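PDB 7C6O: cobalamin biosynthesis protein CobN from Mycobacterium tuberculosis, which serves as the large catalytic subunit of cobaltochelatase, the enzyme that inserts cobalt into hydrogenobyrinic acid a,c-diamide in aerobic cobalamin biosynthesis, at the expense of ATP. Local coordinates for residues I448-K453 with Y536-T541; D457-L462 with V469-W474; L481-S486 with G491-A496. All coordinates share one frame; numbering follows the deposited sequence. Where two conformers were deposited one is given.

Interaction 1. Residues I448-K453 with Y536-T541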
loop_
_atom_site.group_PDB
_atom_site.type_symbol
_atom_site.label_atom_id
_atom_site.label_comp_id
_atom_site.label_asym_id
_atom_site.label_seq_id
_atom_site.Cartn_x
_atom_site.Cartn_y
_atom_site.Cartn_z
ATOM N N ILE A 448 -27.730 -15.266 13.105
ATOM C CA ILE A 448 -28.134 -13.948 13.574
ATOM C C ILE A 448 -29.195 -13.383 12.640
ATOM O O ILE A 448 -29.145 -13.580 11.419
ATOM C CB ILE A 448 -26.912 -13.019 13.678
ATOM C CG1 ILE A 448 -26.000 -13.478 14.815
ATOM C CG2 ILE A 448 -27.333 -11.570 13.889
ATOM C CD1 ILE A 448 -24.909 -14.427 14.386
ATOM N N ARG A 449 -30.180 -12.697 13.216
ATOM C CA ARG A 449 -31.284 -12.122 12.458
ATOM C C ARG A 449 -31.427 -10.655 12.837
ATOM O O ARG A 449 -31.629 -10.333 14.013
ATOM C CB ARG A 449 -32.583 -12.888 12.723
ATOM C CG ARG A 449 -32.402 -14.401 12.717
ATOM C CD ARG A 449 -33.679 -15.130 13.081
ATOM N NE ARG A 449 -34.629 -15.143 11.976
ATOM C CZ ARG A 449 -34.686 -16.097 11.054
ATOM N NH1 ARG A 449 -33.848 -17.123 11.105
ATOM N NH2 ARG A 449 -35.584 -16.028 10.083
ATOM N N VAL A 450 -31.309 -9.773 11.848
ATOM C CA VAL A 450 -31.489 -8.336 12.030
ATOM C C VAL A 450 -32.834 -7.950 11.439
ATOM O O VAL A 450 -33.109 -8.241 10.267
ATOM C CB VAL A 450 -30.353 -7.531 11.372
ATOM C CG1 VAL A 450 -30.626 -6.037 11.486
ATOM C CG2 VAL A 450 -29.015 -7.882 12.004
ATOM N N SER A 451 -33.674 -7.299 12.241
ATOM C CA SER A 451 -34.992 -6.909 11.767
ATOM C C SER A 451 -34.870 -5.844 10.685
ATOM O O SER A 451 -34.009 -4.963 10.751
ATOM C CB SER A 451 -35.853 -6.394 12.922
ATOM O OG SER A 451 -35.818 -4.982 13.006
ATOM N N ALA A 452 -35.738 -5.942 9.674
ATOM C CA ALA A 452 -35.726 -4.966 8.589
ATOM C C ALA A 452 -35.993 -3.558 9.099
ATOM O O ALA A 452 -35.460 -2.588 8.550
ATOM C CB ALA A 452 -36.757 -5.349 7.528
ATOM N N LYS A 453 -36.808 -3.428 10.149
ATOM C CA LYS A 453 -37.114 -2.112 10.699
ATOM C C LYS A 453 -35.870 -1.460 11.291
ATOM O O LYS A 453 -35.581 -0.288 11.020
ATOM C CB LYS A 453 -38.217 -2.236 11.752
ATOM C CG LYS A 453 -38.535 -0.949 12.492
ATOM C CD LYS A 453 -38.943 0.160 11.536
ATOM C CE LYS A 453 -39.659 1.280 12.273
ATOM N NZ LYS A 453 -38.905 1.714 13.481
ATOM N N TYR A 536 -21.817 -6.087 9.032
ATOM C CA TYR A 536 -20.846 -5.265 9.747
ATOM C C TYR A 536 -21.520 -4.405 10.805
ATOM O O TYR A 536 -20.970 -4.209 11.897
ATOM C CB TYR A 536 -20.051 -4.396 8.769
ATOM C CG TYR A 536 -18.791 -5.076 8.303
ATOM C CD1 TYR A 536 -17.658 -5.101 9.106
ATOM C CD2 TYR A 536 -18.738 -5.723 7.077
ATOM C CE1 TYR A 536 -16.503 -5.739 8.695
ATOM C CE2 TYR A 536 -17.586 -6.363 6.655
ATOM C CZ TYR A 536 -16.473 -6.368 7.469
ATOM O OH TYR A 536 -15.325 -7.002 7.059
ATOM N N ARG A 537 -22.710 -3.884 10.509
ATOM C CA ARG A 537 -23.407 -3.079 11.505
ATOM C C ARG A 537 -23.856 -3.923 12.690
ATOM O O ARG A 537 -23.993 -3.401 13.804
ATOM C CB ARG A 537 -24.590 -2.355 10.861
ATOM C CG ARG A 537 -24.182 -1.218 9.921
ATOM C CD ARG A 537 -23.479 -0.086 10.674
ATOM N NE ARG A 537 -22.045 -0.316 10.845
ATOM C CZ ARG A 537 -21.367 0.011 11.941
ATOM N NH1 ARG A 537 -21.993 0.570 12.969
ATOM N NH2 ARG A 537 -20.064 -0.230 12.018
ATOM N N TRP A 538 -24.070 -5.228 12.487
ATOM C CA TRP A 538 -24.419 -6.080 13.618
ATOM C C TRP A 538 -23.219 -6.330 14.524
ATOM O O TRP A 538 -23.390 -6.548 15.729
ATOM C CB TRP A 538 -25.004 -7.408 13.138
ATOM C CG TRP A 538 -25.177 -8.373 14.270
ATOM C CD1 TRP A 538 -26.202 -8.406 15.171
ATOM C CD2 TRP A 538 -24.275 -9.419 14.649
ATOM N NE1 TRP A 538 -25.999 -9.416 16.080
ATOM C CE2 TRP A 538 -24.823 -10.054 15.781
ATOM C CE3 TRP A 538 -23.060 -9.885 14.136
ATOM C CZ2 TRP A 538 -24.199 -11.129 16.409
ATOM C CZ3 TRP A 538 -22.443 -10.956 14.760
ATOM C CH2 TRP A 538 -23.015 -11.566 15.882
ATOM N N LEU A 539 -22.004 -6.309 13.970
ATOM C CA LEU A 539 -20.813 -6.425 14.802
ATOM C C LEU A 539 -20.688 -5.272 15.787
ATOM O O LEU A 539 -20.038 -5.424 16.827
ATOM C CB LEU A 539 -19.556 -6.482 13.931
ATOM C CG LEU A 539 -19.403 -7.666 12.980
ATOM C CD1 LEU A 539 -18.116 -7.535 12.172
ATOM C CD2 LEU A 539 -19.421 -8.971 13.760
ATOM N N ASP A 540 -21.297 -4.131 15.484
ATOM C CA ASP A 540 -21.168 -2.924 16.284
ATOM C C ASP A 540 -22.324 -2.840 17.280
ATOM O O ASP A 540 -23.055 -3.808 17.506
ATOM C CB ASP A 540 -21.126 -1.708 15.360
ATOM C CG ASP A 540 -20.363 -0.537 15.955
ATOM O OD1 ASP A 540 -20.210 -0.481 17.194
ATOM O OD2 ASP A 540 -19.925 0.331 15.173
ATOM N N THR A 541 -22.477 -1.685 17.910
ATOM C CA THR A 541 -23.644 -1.418 18.731
ATOM C C THR A 541 -24.715 -0.741 17.886
ATOM O O THR A 541 -24.439 -0.166 16.831
ATOM C CB THR A 541 -23.285 -0.539 19.931
ATOM O OG1 THR A 541 -22.603 0.637 19.479
ATOM C CG2 THR A 541 -22.394 -1.298 20.905
#
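Ile448 lies against the indole of Trp538, and with Val450 beside it this makes a helix-on-sheet contact: strand 448-451, paired antiparallel with strand 492-500 in a mixed sheet, meets the end of helix 530-539. The tight part belongs to Ile448. Its CG2 stands over one face of the five-membered ring, a CH-pi contact 3.4 Å from the ring centroid and only 14° off the normal, with Trp538 NE1 3.3 Å from that methyl. A chi1 of -69° puts CG1 anti to the carbonyl carbon and CG2 anti to the backbone N; both branches lie against the indole, with CG1 3.4 Å from Trp538 CZ2. A chi2 of 92°, off the staggered values, then sets CD1 3.7 Å from Trp538 CH2. The two side chains cross at about a right angle, and CG1, CG2 and CD1 all touch the ring system. Ile495 of the neighbouring strand also packs on the tryptophan, and the indole N-H, buried here, is spent on Asn545 O.

Beyond this the contact slackens. Val450 reaches Trp538 with CG2 alone, 4.2 Å from CB, and Phe543 lies against the same valine. Between these two residues Arg449 directs its CB away from the helix, and its guanidinium goes to Asp484 and Glu492 instead. The chain then leaves the contact: Ser451 N-caps helix 452-459 through Glu454 N, and Lys453 is exposed, its NZ paired with Asp457. Arg537 turns away from the strand and holds Asp540 end-on, NH1 and NH2 both donating to the single oxygen OD2, at 3.0 and 3.2 Å.

Interaction 2. Residues D457-L462 with V469-W474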
loop_
_atom_site.group_PDB
_atom_site.type_symbol
_atom_site.label_atom_id
_atom_site.label_comp_id
_atom_site.label_asym_id
_atom_site.label_seq_id
_atom_site.Cartn_x
_atom_site.Cartn_y
_atom_site.Cartn_z
ATOM N N ASP A 457 -33.865 1.826 9.890
ATOM C CA ASP A 457 -33.635 2.983 10.750
ATOM C C ASP A 457 -32.181 3.437 10.691
ATOM O O ASP A 457 -31.901 4.641 10.675
ATOM C CB ASP A 457 -34.041 2.666 12.191
ATOM C CG ASP A 457 -35.551 2.630 12.384
ATOM O OD1 ASP A 457 -36.284 3.169 11.525
ATOM O OD2 ASP A 457 -36.003 2.066 13.403
ATOM N N TRP A 458 -31.237 2.490 10.649
ATOM C CA TRP A 458 -29.838 2.869 10.475
ATOM C C TRP A 458 -29.564 3.311 9.044
ATOM O O TRP A 458 -28.888 4.319 8.815
ATOM C CB TRP A 458 -28.900 1.716 10.846
ATOM C CG TRP A 458 -27.517 1.959 10.302
ATOM C CD1 TRP A 458 -26.555 2.759 10.844
ATOM C CD2 TRP A 458 -26.966 1.437 9.086
ATOM N NE1 TRP A 458 -25.430 2.753 10.052
ATOM C CE2 TRP A 458 -25.658 1.951 8.965
ATOM C CE3 TRP A 458 -27.448 0.577 8.092
ATOM C CZ2 TRP A 458 -24.825 1.634 7.892
ATOM C CZ3 TRP A 458 -26.619 0.264 7.026
ATOM C CH2 TRP A 458 -25.321 0.792 6.935
ATOM N N PHE A 459 -30.067 2.549 8.070
ATOM C CA PHE A 459 -29.812 2.854 6.665
ATOM C C PHE A 459 -30.229 4.280 6.328
ATOM O O PHE A 459 -29.552 4.969 5.553
ATOM C CB PHE A 459 -30.549 1.835 5.793
ATOM C CG PHE A 459 -30.196 1.893 4.334
ATOM C CD1 PHE A 459 -28.959 1.457 3.883
ATOM C CD2 PHE A 459 -31.118 2.347 3.406
ATOM C CE1 PHE A 459 -28.642 1.499 2.535
ATOM C CE2 PHE A 459 -30.807 2.390 2.058
ATOM C CZ PHE A 459 -29.568 1.966 1.623
ATOM N N ALA A 460 -31.316 4.756 6.941
ATOM C CA ALA A 460 -31.840 6.086 6.652
ATOM C C ALA A 460 -30.951 7.208 7.173
ATOM O O ALA A 460 -31.100 8.350 6.728
ATOM C CB ALA A 460 -33.245 6.229 7.237
ATOM N N THR A 461 -30.041 6.924 8.109
ATOM C CA THR A 461 -29.140 7.958 8.605
ATOM C C THR A 461 -27.954 8.199 7.683
ATOM O O THR A 461 -27.179 9.129 7.930
ATOM C CB THR A 461 -28.621 7.603 10.003
ATOM O OG1 THR A 461 -27.696 6.512 9.914
ATOM C CG2 THR A 461 -29.774 7.217 10.919
ATOM N N LEU A 462 -27.796 7.396 6.640
ATOM C CA LEU A 462 -26.700 7.552 5.700
ATOM C C LEU A 462 -27.005 8.656 4.693
ATOM O O LEU A 462 -28.169 8.980 4.446
ATOM C CB LEU A 462 -26.452 6.235 4.974
ATOM C CG LEU A 462 -26.040 5.056 5.854
ATOM C CD1 LEU A 462 -25.973 3.779 5.032
ATOM C CD2 LEU A 462 -24.702 5.337 6.524
ATOM N N VAL A 469 -27.330 4.835 -4.365
ATOM C CA VAL A 469 -26.582 3.861 -5.155
ATOM C C VAL A 469 -26.841 2.446 -4.651
ATOM O O VAL A 469 -26.982 1.502 -5.437
ATOM C CB VAL A 469 -25.082 4.208 -5.135
ATOM C CG1 VAL A 469 -24.272 3.133 -5.836
ATOM C CG2 VAL A 469 -24.847 5.566 -5.780
ATOM N N VAL A 470 -26.910 2.273 -3.329
ATOM C CA VAL A 470 -27.139 0.942 -2.769
ATOM C C VAL A 470 -28.509 0.420 -3.183
ATOM O O VAL A 470 -28.650 -0.727 -3.621
ATOM C CB VAL A 470 -26.979 0.961 -1.237
ATOM C CG1 VAL A 470 -27.474 -0.345 -0.637
ATOM C CG2 VAL A 470 -25.524 1.200 -0.858
ATOM N N THR A 471 -29.543 1.260 -3.065
ATOM C CA THR A 471 -30.878 0.818 -3.454
ATOM C C THR A 471 -31.002 0.669 -4.964
ATOM O O THR A 471 -31.818 -0.128 -5.439
ATOM C CB THR A 471 -31.943 1.785 -2.931
ATOM O OG1 THR A 471 -31.682 3.104 -3.425
ATOM C CG2 THR A 471 -31.954 1.804 -1.407
ATOM N N ALA A 472 -30.207 1.417 -5.732
ATOM C CA ALA A 472 -30.259 1.287 -7.185
ATOM C C ALA A 472 -29.815 -0.099 -7.630
ATOM O O ALA A 472 -30.372 -0.666 -8.578
ATOM C CB ALA A 472 -29.398 2.363 -7.844
ATOM N N TYR A 473 -28.822 -0.669 -6.949
ATOM C CA TYR A 473 -28.302 -1.979 -7.314
ATOM C C TYR A 473 -28.953 -3.120 -6.545
ATOM O O TYR A 473 -29.106 -4.217 -7.095
ATOM C CB TYR A 473 -26.787 -2.022 -7.099
ATOM C CG TYR A 473 -26.000 -1.308 -8.173
ATOM C CD1 TYR A 473 -25.756 0.057 -8.095
ATOM C CD2 TYR A 473 -25.497 -2.003 -9.267
ATOM C CE1 TYR A 473 -25.031 0.707 -9.077
ATOM C CE2 TYR A 473 -24.774 -1.362 -10.251
ATOM C CZ TYR A 473 -24.545 -0.009 -10.153
ATOM O OH TYR A 473 -23.824 0.630 -11.133
ATOM N N TRP A 474 -29.343 -2.894 -5.290
ATOM C CA TRP A 474 -29.820 -3.966 -4.430
ATOM C C TRP A 474 -31.277 -3.823 -4.017
ATOM O O TRP A 474 -31.769 -4.652 -3.241
ATOM C CB TRP A 474 -28.937 -4.063 -3.180
ATOM C CG TRP A 474 -27.499 -4.325 -3.513
ATOM C CD1 TRP A 474 -26.474 -3.421 -3.505
ATOM C CD2 TRP A 474 -26.931 -5.574 -3.927
ATOM N NE1 TRP A 474 -25.299 -4.036 -3.879
ATOM C CE2 TRP A 474 -25.555 -5.357 -4.143
ATOM C CE3 TRP A 474 -27.452 -6.856 -4.134
ATOM C CZ2 TRP A 474 -24.693 -6.373 -4.553
ATOM C CZ3 TRP A 474 -26.595 -7.863 -4.541
ATOM C CH2 TRP A 474 -25.232 -7.616 -4.745
#
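Phe459 reaches across from helix 452-459 to touch Val470 and Thr471 on helix 464-474, joining two consecutive helices linked by a short turn. From CB the side chain heads toward the second helix, with CG anti to the backbone N (chi1 -171°). The contact is made entirely by the far half of the ring. On one flank CE1 meets Val470 CG1 at 3.9 Å. At the tip CZ sits between two methyls, Val470 CG1 and Thr471 CG2, each 3.9 Å away, with Val470 CB close to the ring plane at its edge. On the other flank CE2 has Thr471 CG2 at 3.7 Å, also near the ring plane. The ring therefore points its rim into the notch between two successive side chains of the helix, and no hydrogen bond crosses.

At chi1 57° the Thr471 methyl CG2 is anti to the carbonyl carbon and faces the phenyl ring, while OG1 bonds back to Thr467 O within its own helix. A type I turn runs from Phe459 to Leu462. Trp458 O is gripped twice there, by Thr461 N at 2.9 Å and by Thr461 OG1 at 2.7 Å, the latter in the carbonyl plane. Leu462 CD1 folds back over one face of the Trp458 indole.

Helix 530-539 closes the group from another direction: its His530 meets the Phe459 ring edge-to-face and touches Val470 and Trp474, while its Leu533 packs on Trp458, so Phe459 and Val470 lie where helices 452-459, 464-474 and 530-539 come together.

Interaction 3. Residues L481-S486 with G491-A496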
loop_
_atom_site.group_PDB
_atom_site.type_symbol
_atom_site.label_atom_id
_atom_site.label_comp_id
_atom_site.label_asym_id
_atom_site.label_seq_id
_atom_site.Cartn_x
_atom_site.Cartn_y
_atom_site.Cartn_z
ATOM N N LEU A 481 -31.218 -10.243 -0.498
ATOM C CA LEU A 481 -30.125 -11.159 -0.193
ATOM C C LEU A 481 -30.236 -11.617 1.254
ATOM O O LEU A 481 -30.126 -10.802 2.176
ATOM C CB LEU A 481 -28.771 -10.492 -0.430
ATOM C CG LEU A 481 -28.116 -10.653 -1.797
ATOM C CD1 LEU A 481 -26.652 -10.245 -1.708
ATOM C CD2 LEU A 481 -28.253 -12.085 -2.286
ATOM N N PHE A 482 -30.449 -12.921 1.447
ATOM C CA PHE A 482 -30.505 -13.530 2.776
ATOM C C PHE A 482 -31.561 -12.866 3.658
ATOM O O PHE A 482 -31.350 -12.643 4.852
ATOM C CB PHE A 482 -29.134 -13.500 3.457
ATOM C CG PHE A 482 -28.078 -14.274 2.723
ATOM C CD1 PHE A 482 -28.152 -15.654 2.630
ATOM C CD2 PHE A 482 -27.009 -13.624 2.129
ATOM C CE1 PHE A 482 -27.183 -16.371 1.956
ATOM C CE2 PHE A 482 -26.035 -14.336 1.454
ATOM C CZ PHE A 482 -26.122 -15.712 1.367
ATOM N N VAL A 483 -32.709 -12.552 3.067
ATOM C CA VAL A 483 -33.829 -11.964 3.791
ATOM C C VAL A 483 -34.870 -13.051 4.018
ATOM O O VAL A 483 -35.357 -13.666 3.062
ATOM C CB VAL A 483 -34.430 -10.772 3.030
ATOM C CG1 VAL A 483 -35.750 -10.351 3.665
ATOM C CG2 VAL A 483 -33.452 -9.609 3.015
ATOM N N ASP A 484 -35.205 -13.294 5.281
ATOM C CA ASP A 484 -36.206 -14.285 5.644
ATOM C C ASP A 484 -37.507 -13.582 5.999
ATOM O O ASP A 484 -37.508 -12.622 6.777
ATOM C CB ASP A 484 -35.734 -15.142 6.819
ATOM C CG ASP A 484 -36.693 -16.277 7.133
ATOM O OD1 ASP A 484 -37.523 -16.619 6.264
ATOM O OD2 ASP A 484 -36.624 -16.823 8.253
ATOM N N ARG A 485 -38.609 -14.061 5.425
ATOM C CA ARG A 485 -39.937 -13.536 5.714
ATOM C C ARG A 485 -40.790 -14.527 6.499
ATOM O O ARG A 485 -42.018 -14.394 6.532
ATOM C CB ARG A 485 -40.640 -13.134 4.418
ATOM C CG ARG A 485 -40.724 -11.633 4.206
ATOM C CD ARG A 485 -39.770 -11.143 3.134
ATOM N NE ARG A 485 -39.796 -9.686 3.026
ATOM C CZ ARG A 485 -39.168 -8.994 2.082
ATOM N NH1 ARG A 485 -38.464 -9.625 1.154
ATOM N NH2 ARG A 485 -39.246 -7.669 2.064
ATOM N N SER A 486 -40.164 -15.517 7.137
ATOM C CA SER A 486 -40.892 -16.543 7.874
ATOM C C SER A 486 -41.463 -15.994 9.176
ATOM O O SER A 486 -42.685 -15.901 9.334
ATOM C CB SER A 486 -39.981 -17.739 8.159
ATOM O OG SER A 486 -39.472 -18.282 6.954
ATOM N N GLY A 491 -39.518 -8.763 7.041
ATOM C CA GLY A 491 -38.162 -9.126 6.685
ATOM C C GLY A 491 -37.180 -9.183 7.836
ATOM O O GLY A 491 -37.241 -8.380 8.772
ATOM N N GLU A 492 -36.270 -10.152 7.770
ATOM C CA GLU A 492 -35.125 -10.238 8.666
ATOM C C GLU A 492 -33.906 -10.595 7.834
ATOM O O GLU A 492 -33.960 -11.530 7.031
ATOM C CB GLU A 492 -35.335 -11.291 9.761
ATOM C CG GLU A 492 -36.265 -10.875 10.886
ATOM C CD GLU A 492 -36.463 -11.983 11.905
ATOM O OE1 GLU A 492 -36.579 -13.157 11.490
ATOM O OE2 GLU A 492 -36.491 -11.684 13.117
ATOM N N ILE A 493 -32.820 -9.852 8.013
ATOM C CA ILE A 493 -31.566 -10.150 7.332
ATOM C C ILE A 493 -30.818 -11.189 8.157
ATOM O O ILE A 493 -30.499 -10.953 9.328
ATOM C CB ILE A 493 -30.721 -8.883 7.131
ATOM C CG1 ILE A 493 -31.504 -7.854 6.310
ATOM C CG2 ILE A 493 -29.415 -9.224 6.431
ATOM C CD1 ILE A 493 -30.791 -6.527 6.144
ATOM N N VAL A 494 -30.548 -12.342 7.549
ATOM C CA VAL A 494 -29.939 -13.472 8.242
ATOM C C VAL A 494 -28.431 -13.417 8.054
ATOM O O VAL A 494 -27.936 -13.329 6.922
ATOM C CB VAL A 494 -30.512 -14.804 7.726
ATOM C CG1 VAL A 494 -29.938 -15.970 8.513
ATOM C CG2 VAL A 494 -32.030 -14.794 7.811
ATOM N N ILE A 495 -27.697 -13.479 9.162
ATOM C CA ILE A 495 -26.246 -13.344 9.164
ATOM C C ILE A 495 -25.652 -14.598 9.786
ATOM O O ILE A 495 -25.867 -14.870 10.975
ATOM C CB ILE A 495 -25.792 -12.088 9.924
ATOM C CG1 ILE A 495 -26.384 -10.834 9.274
ATOM C CG2 ILE A 495 -24.272 -12.015 9.966
ATOM C CD1 ILE A 495 -26.379 -9.628 10.177
ATOM N N ALA A 496 -24.910 -15.359 8.988
ATOM C CA ALA A 496 -24.221 -16.538 9.490
ATOM C C ALA A 496 -22.956 -16.117 10.225
ATOM O O ALA A 496 -22.162 -15.325 9.710
ATOM C CB ALA A 496 -23.880 -17.488 8.342
HETATM O O HOH W 1 -38.132 -13.773 9.361
#
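Val494 N donates to Phe482 O at 2.8 Å in a nearly straight bond (174° at the hydrogen), the first of three backbone hydrogen bonds in this antiparallel beta hairpin. Asp484 and Glu492 form the hydrogen-bonded pair and exchange the other two: Asp484 N to Glu492 O at 2.8 Å, and Glu492 N to Asp484 O, more bent at 138°. Between that pair and the Phe482-Val494 bond, Val483 and Ile493 form a non-hydrogen-bonded pair, with Val483 CA-H directed at Glu492 O and the side chains meeting at CG2 and CG1, 4.2 Å apart. On the sheet face of Asp484, its CB packs against Val494 CG2 at 3.9 Å.

The next shell sets the acidic groups. Asp484 OD1 closes an Asx turn, accepting Ser486 N from above the carboxylate plane and Ser486 OG on its syn lone pair at 2.7 Å. One water donates to Glu492 OE1 and, weakly, to Asp484 O. Arg485 bends back at chi2 (106°), laying a face of its guanidinium over Val483 CG1 and bringing NE to Gly491 CA.

Farther out, Arg449 from strand 448-451 forms a salt bridge with Glu492 OE1 through NE; its NH2 also approaches Asp484 OD2, at a modelled distance too short to trust in detail. Those two carboxylate oxygens stand 4.9 Å apart. The positive guanidinium beside them probably offsets their repulsion and would favour the ionised forms.

How the interactions relate
The contacts meet in one region of the chain, with interactions 2 and 3 nested inside the loop that interaction 1 closes. Strand 448-451 and strand 492-500 are sheet neighbours, so interactions 1 and 3, whose centres are about 11 Å apart, share a sheet; Ile448 O and Ile495 N, at 2.7 Å, form a probable hydrogen bond. Interaction 2, about 14 Å centre to centre from interaction 1, continues its first segment through helix 452-459, and Trp458 CE2 touches Arg537 CD at 3.4 Å. Interactions 2 and 3 follow in series, about 17 Å between centres, joined by Trp474 CZ3 and Leu481 CD1 at 3.7 Å. The sodium ion sits elsewhere, at Asp125 and Ser127.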